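Local atomic coordinates of extracellular solute-binding protein, family 1 (PDB entry 3QUF), a protein that probably binds a solute outside the cell and delivers it to a membrane transporter, as other family 1 solute-binding proteins do. Residues 373-386 against 399-411. Numbering follows the deposited sequence.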
loop_
_atom_site.group_PDB
_atom_site.type_symbol
_atom_site.label_atom_id
_atom_site.label_comp_id
_atom_site.label_asym_id
_atom_site.label_seq_id
_atom_site.Cartn_x
_atom_site.Cartn_y
_atom_site.Cartn_z
ATOM N N PRO A 373 10.753 6.536 3.629
ATOM C CA PRO A 373 10.809 7.064 5.002
ATOM C C PRO A 373 11.200 8.510 5.156
ATOM O O PRO A 373 11.198 9.041 6.275
ATOM C CB PRO A 373 11.833 6.149 5.690
ATOM C CG PRO A 373 12.699 5.687 4.599
ATOM C CD PRO A 373 11.759 5.485 3.435
ATOM N N LYS A 374 11.620 9.132 4.070
ATOM C CA LYS A 374 11.951 10.556 4.076
ATOM C C LYS A 374 11.284 11.174 2.874
ATOM O O LYS A 374 11.231 10.531 1.839
ATOM C CB LYS A 374 13.451 10.756 3.958
ATOM C CG LYS A 374 14.262 10.067 5.027
ATOM C CD LYS A 374 15.774 10.217 4.841
ATOM C CE LYS A 374 16.484 9.720 6.131
ATOM N NZ LYS A 374 17.958 9.549 6.006
ATOM N N SER A 375 10.766 12.399 3.032
ATOM C CA SER A 375 10.235 13.251 1.929
ATOM C C SER A 375 9.495 12.451 0.839
ATOM O O SER A 375 9.942 12.382 -0.313
ATOM C CB SER A 375 11.352 14.087 1.300
ATOM O OG SER A 375 12.045 14.916 2.239
ATOM N N PRO A 376 8.417 11.783 1.219
ATOM C CA PRO A 376 7.782 10.875 0.297
ATOM C C PRO A 376 7.204 11.585 -0.927
ATOM O O PRO A 376 7.222 11.033 -2.020
ATOM C CB PRO A 376 6.675 10.220 1.121
ATOM C CG PRO A 376 6.713 10.846 2.463
ATOM C CD PRO A 376 7.909 11.625 2.604
ATOM N N THR A 377 6.731 12.814 -0.760
ATOM C CA THR A 377 6.251 13.530 -1.929
ATOM C C THR A 377 7.360 13.858 -2.907
ATOM O O THR A 377 7.154 13.704 -4.140
ATOM C CB THR A 377 5.498 14.789 -1.488
ATOM O OG1 THR A 377 4.370 14.362 -0.721
ATOM C CG2 THR A 377 5.037 15.548 -2.687
ATOM N N VAL A 378 8.530 14.274 -2.402
ATOM C CA VAL A 378 9.658 14.604 -3.207
ATOM C C VAL A 378 10.117 13.380 -4.001
ATOM O O VAL A 378 10.398 13.473 -5.199
ATOM C CB VAL A 378 10.839 15.176 -2.395
ATOM C CG1 VAL A 378 12.093 15.336 -3.223
ATOM C CG2 VAL A 378 10.472 16.538 -1.757
HETATM N N MSE A 379 10.197 12.247 -3.317
HETATM C CA MSE A 379 10.704 11.031 -3.935
HETATM C C MSE A 379 9.706 10.428 -4.927
HETATM O O MSE A 379 10.105 9.994 -6.001
HETATM C CB MSE A 379 11.087 10.010 -2.882
HETATM C CG MSE A 379 12.335 10.331 -2.153
HETATM SE SE MSE A 379 13.922 10.696 -3.191
HETATM C CE MSE A 379 14.108 9.086 -4.208
ATOM N N SER A 380 8.429 10.462 -4.615
ATOM C CA SER A 380 7.416 9.979 -5.560
ATOM C C SER A 380 7.445 10.823 -6.832
ATOM O O SER A 380 7.381 10.279 -7.923
ATOM C CB SER A 380 6.023 9.946 -4.947
ATOM O OG SER A 380 5.869 8.813 -4.097
ATOM N N THR A 381 7.543 12.136 -6.686
ATOM C CA THR A 381 7.607 13.025 -7.836
ATOM C C THR A 381 8.791 12.679 -8.734
ATOM O O THR A 381 8.666 12.628 -9.949
ATOM C CB THR A 381 7.725 14.501 -7.383
ATOM O OG1 THR A 381 6.534 14.854 -6.678
ATOM C CG2 THR A 381 7.934 15.431 -8.584
ATOM N N GLU A 382 9.966 12.457 -8.130
ATOM C CA GLU A 382 11.144 12.115 -8.919
ATOM C C GLU A 382 10.956 10.750 -9.603
ATOM O O GLU A 382 11.306 10.580 -10.789
ATOM C CB GLU A 382 12.410 12.113 -8.038
ATOM C CG GLU A 382 13.723 11.953 -8.809
ATOM C CD GLU A 382 14.013 13.048 -9.861
ATOM O OE1 GLU A 382 13.418 14.148 -9.813
ATOM O OE2 GLU A 382 14.881 12.820 -10.736
ATOM N N GLY A 383 10.393 9.791 -8.882
ATOM C CA GLY A 383 10.185 8.463 -9.433
ATOM C C GLY A 383 9.192 8.470 -10.582
ATOM O O GLY A 383 9.388 7.772 -11.574
ATOM N N ILE A 384 8.130 9.278 -10.439
ATOM C CA ILE A 384 7.150 9.471 -11.519
ATOM C C ILE A 384 7.829 10.060 -12.742
ATOM O O ILE A 384 7.662 9.562 -13.870
ATOM C CB ILE A 384 5.959 10.359 -11.067
ATOM C CG1 ILE A 384 5.115 9.647 -10.010
ATOM C CG2 ILE A 384 5.099 10.765 -12.285
ATOM C CD1 ILE A 384 4.134 10.604 -9.212
ATOM N N ALA A 385 8.618 11.121 -12.552
ATOM C CA ALA A 385 9.352 11.734 -13.665
ATOM C C ALA A 385 10.260 10.723 -14.367
ATOM O O ALA A 385 10.241 10.619 -15.588
ATOM C CB ALA A 385 10.158 12.945 -13.149
ATOM N N GLN A 386 10.984 9.906 -13.598
ATOM C CA GLN A 386 11.928 8.970 -14.200
ATOM C C GLN A 386 11.203 7.846 -14.926
ATOM O O GLN A 386 11.625 7.435 -16.014
ATOM C CB GLN A 386 12.873 8.377 -13.153
ATOM C CG GLN A 386 13.758 9.391 -12.431
ATOM C CD GLN A 386 14.509 10.275 -13.366
ATOM O OE1 GLN A 386 15.133 9.805 -14.309
ATOM N NE2 GLN A 386 14.471 11.563 -13.118
ATOM N N ASP A 399 20.393 5.337 -15.645
ATOM C CA ASP A 399 20.220 6.791 -15.468
ATOM C C ASP A 399 19.067 7.106 -14.521
ATOM O O ASP A 399 19.173 8.012 -13.694
ATOM C CB ASP A 399 19.937 7.512 -16.794
ATOM C CG ASP A 399 21.132 7.511 -17.765
ATOM O OD1 ASP A 399 22.322 7.535 -17.316
ATOM O OD2 ASP A 399 20.850 7.510 -19.001
ATOM N N ALA A 400 17.950 6.404 -14.673
ATOM C CA ALA A 400 16.805 6.585 -13.773
ATOM C C ALA A 400 17.192 6.280 -12.337
ATOM O O ALA A 400 16.876 7.047 -11.422
ATOM C CB ALA A 400 15.642 5.697 -14.193
ATOM N N ALA A 401 17.887 5.165 -12.126
ATOM C CA ALA A 401 18.319 4.804 -10.785
ATOM C C ALA A 401 19.309 5.820 -10.202
ATOM O O ALA A 401 19.212 6.166 -9.028
ATOM C CB ALA A 401 18.890 3.384 -10.759
ATOM N N LYS A 402 20.222 6.320 -11.032
ATOM C CA LYS A 402 21.199 7.309 -10.581
ATOM C C LYS A 402 20.484 8.596 -10.173
ATOM O O LYS A 402 20.881 9.242 -9.189
ATOM C CB LYS A 402 22.249 7.597 -11.658
ATOM C CG LYS A 402 23.233 6.428 -11.909
ATOM C CD LYS A 402 24.205 6.731 -13.060
ATOM C CE LYS A 402 25.508 5.951 -12.912
ATOM N NZ LYS A 402 26.482 6.250 -14.030
ATOM N N ALA A 403 19.431 8.971 -10.913
ATOM C CA ALA A 403 18.651 10.170 -10.545
ATOM C C ALA A 403 17.956 10.034 -9.190
ATOM O O ALA A 403 17.923 10.966 -8.388
ATOM C CB ALA A 403 17.652 10.523 -11.625
ATOM N N LEU A 404 17.402 8.856 -8.924
ATOM C CA LEU A 404 16.825 8.572 -7.625
ATOM C C LEU A 404 17.876 8.638 -6.500
ATOM O O LEU A 404 17.613 9.209 -5.467
ATOM C CB LEU A 404 16.106 7.226 -7.623
ATOM C CG LEU A 404 14.776 7.188 -8.406
ATOM C CD1 LEU A 404 14.242 5.775 -8.464
ATOM C CD2 LEU A 404 13.735 8.107 -7.786
ATOM N N ASP A 405 19.062 8.056 -6.716
ATOM C CA ASP A 405 20.143 8.148 -5.718
ATOM C C ASP A 405 20.537 9.616 -5.466
ATOM O O ASP A 405 20.701 10.024 -4.307
ATOM C CB ASP A 405 21.362 7.354 -6.182
ATOM C CG ASP A 405 21.298 5.880 -5.764
ATOM O OD1 ASP A 405 20.730 5.589 -4.696
ATOM O OD2 ASP A 405 21.870 5.030 -6.485
ATOM N N ALA A 406 20.661 10.379 -6.549
ATOM C CA ALA A 406 21.041 11.795 -6.485
ATOM C C ALA A 406 20.029 12.551 -5.670
ATOM O O ALA A 406 20.388 13.360 -4.801
ATOM C CB ALA A 406 21.172 12.402 -7.903
ATOM N N LYS A 407 18.749 12.304 -5.921
ATOM C CA LYS A 407 17.698 12.958 -5.164
ATOM C C LYS A 407 17.678 12.542 -3.674
ATOM O O LYS A 407 17.630 13.367 -2.773
ATOM C CB LYS A 407 16.337 12.658 -5.819
ATOM C CG LYS A 407 15.209 13.488 -5.319
ATOM C CD LYS A 407 15.496 14.953 -5.552
ATOM C CE LYS A 407 14.295 15.716 -6.014
ATOM N NZ LYS A 407 14.773 16.896 -6.744
ATOM N N TRP A 408 17.738 11.255 -3.420
ATOM C CA TRP A 408 17.766 10.706 -2.067
ATOM C C TRP A 408 18.921 11.272 -1.238
ATOM O O TRP A 408 18.754 11.588 -0.040
ATOM C CB TRP A 408 17.887 9.182 -2.160
ATOM C CG TRP A 408 17.812 8.492 -0.828
ATOM C CD1 TRP A 408 18.841 7.927 -0.141
ATOM C CD2 TRP A 408 16.656 8.315 -0.043
ATOM N NE1 TRP A 408 18.383 7.395 1.036
ATOM C CE2 TRP A 408 17.036 7.609 1.109
ATOM C CE3 TRP A 408 15.308 8.638 -0.223
ATOM C CZ2 TRP A 408 16.131 7.276 2.099
ATOM C CZ3 TRP A 408 14.407 8.293 0.764
ATOM C CH2 TRP A 408 14.827 7.633 1.914
ATOM N N ALA A 409 20.055 11.438 -1.896
ATOM C CA ALA A 409 21.280 11.921 -1.217
ATOM C C ALA A 409 21.149 13.389 -0.770
ATOM O O ALA A 409 21.953 13.864 0.064
ATOM C CB ALA A 409 22.459 11.737 -2.100
ATOM N N THR A 410 20.156 14.107 -1.302
ATOM C CA THR A 410 19.891 15.488 -0.879
ATOM C C THR A 410 18.863 15.618 0.213
ATOM O O THR A 410 18.689 16.696 0.754
ATOM C CB THR A 410 19.402 16.384 -2.015
ATOM O OG1 THR A 410 18.053 16.025 -2.360
ATOM C CG2 THR A 410 20.307 16.290 -3.213
ATOM N N LEU A 411 18.173 14.552 0.570
ATOM C CA LEU A 411 17.180 14.673 1.620
ATOM C C LEU A 411 17.890 14.745 2.997
ATOM O O LEU A 411 17.717 13.865 3.872
ATOM C CB LEU A 411 16.188 13.535 1.564
ATOM C CG LEU A 411 15.591 13.225 0.202
ATOM C CD1 LEU A 411 14.785 11.934 0.367
ATOM C CD2 LEU A 411 14.747 14.366 -0.359
HETATM O O HOH W 1 17.752 13.536 -9.354
#
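Met379, a selenomethionine, meets Trp408 at the ring edge. Its SE lies 3.9 Å from Trp408 CE3 and 88° off the normal of the six-membered ring, a Met-aromatic contact. The chain bends at chi2 (-53°) and again at chi3, which brings CE 3.7 Å from Leu404 CD2. SE also packs against Lys407 CG, and Met379 CG against Leu411 CD1. At the far end of the indole, Pro373 CG reaches the edge at CH2 (3.9 Å), and the aliphatic chain of Lys374 passes the same corner. With an alanine in place of Trp408, a gap would probably open beside Met379, and Pro373 would lose its apolar partner across the contact and Lys374 one of its two.

Val378 CG1 touches Lys407 CE at 3.6 Å. Toward the other end, the amide of Gln386 lies against the methyl of Ala403, with CD 3.6 Å from CB. Gln386 NE2 gives Glu382 OE2 a weak hydrogen bond. A water donates to that OE2 and to Ala403 O, so it links the two helices where no direct hydrogen bond does.

Helices 376-391 and 397-408 form an antiparallel helical hairpin near the C-terminus; the axes of 376-386 and 399-408 approach to 9.9 Å, at 164° to each other. Phe218 and Phe226, from helices 218-221 and 223-234, pack on Leu404, and Trp212 of helix 209-212 meets the Trp408 ring.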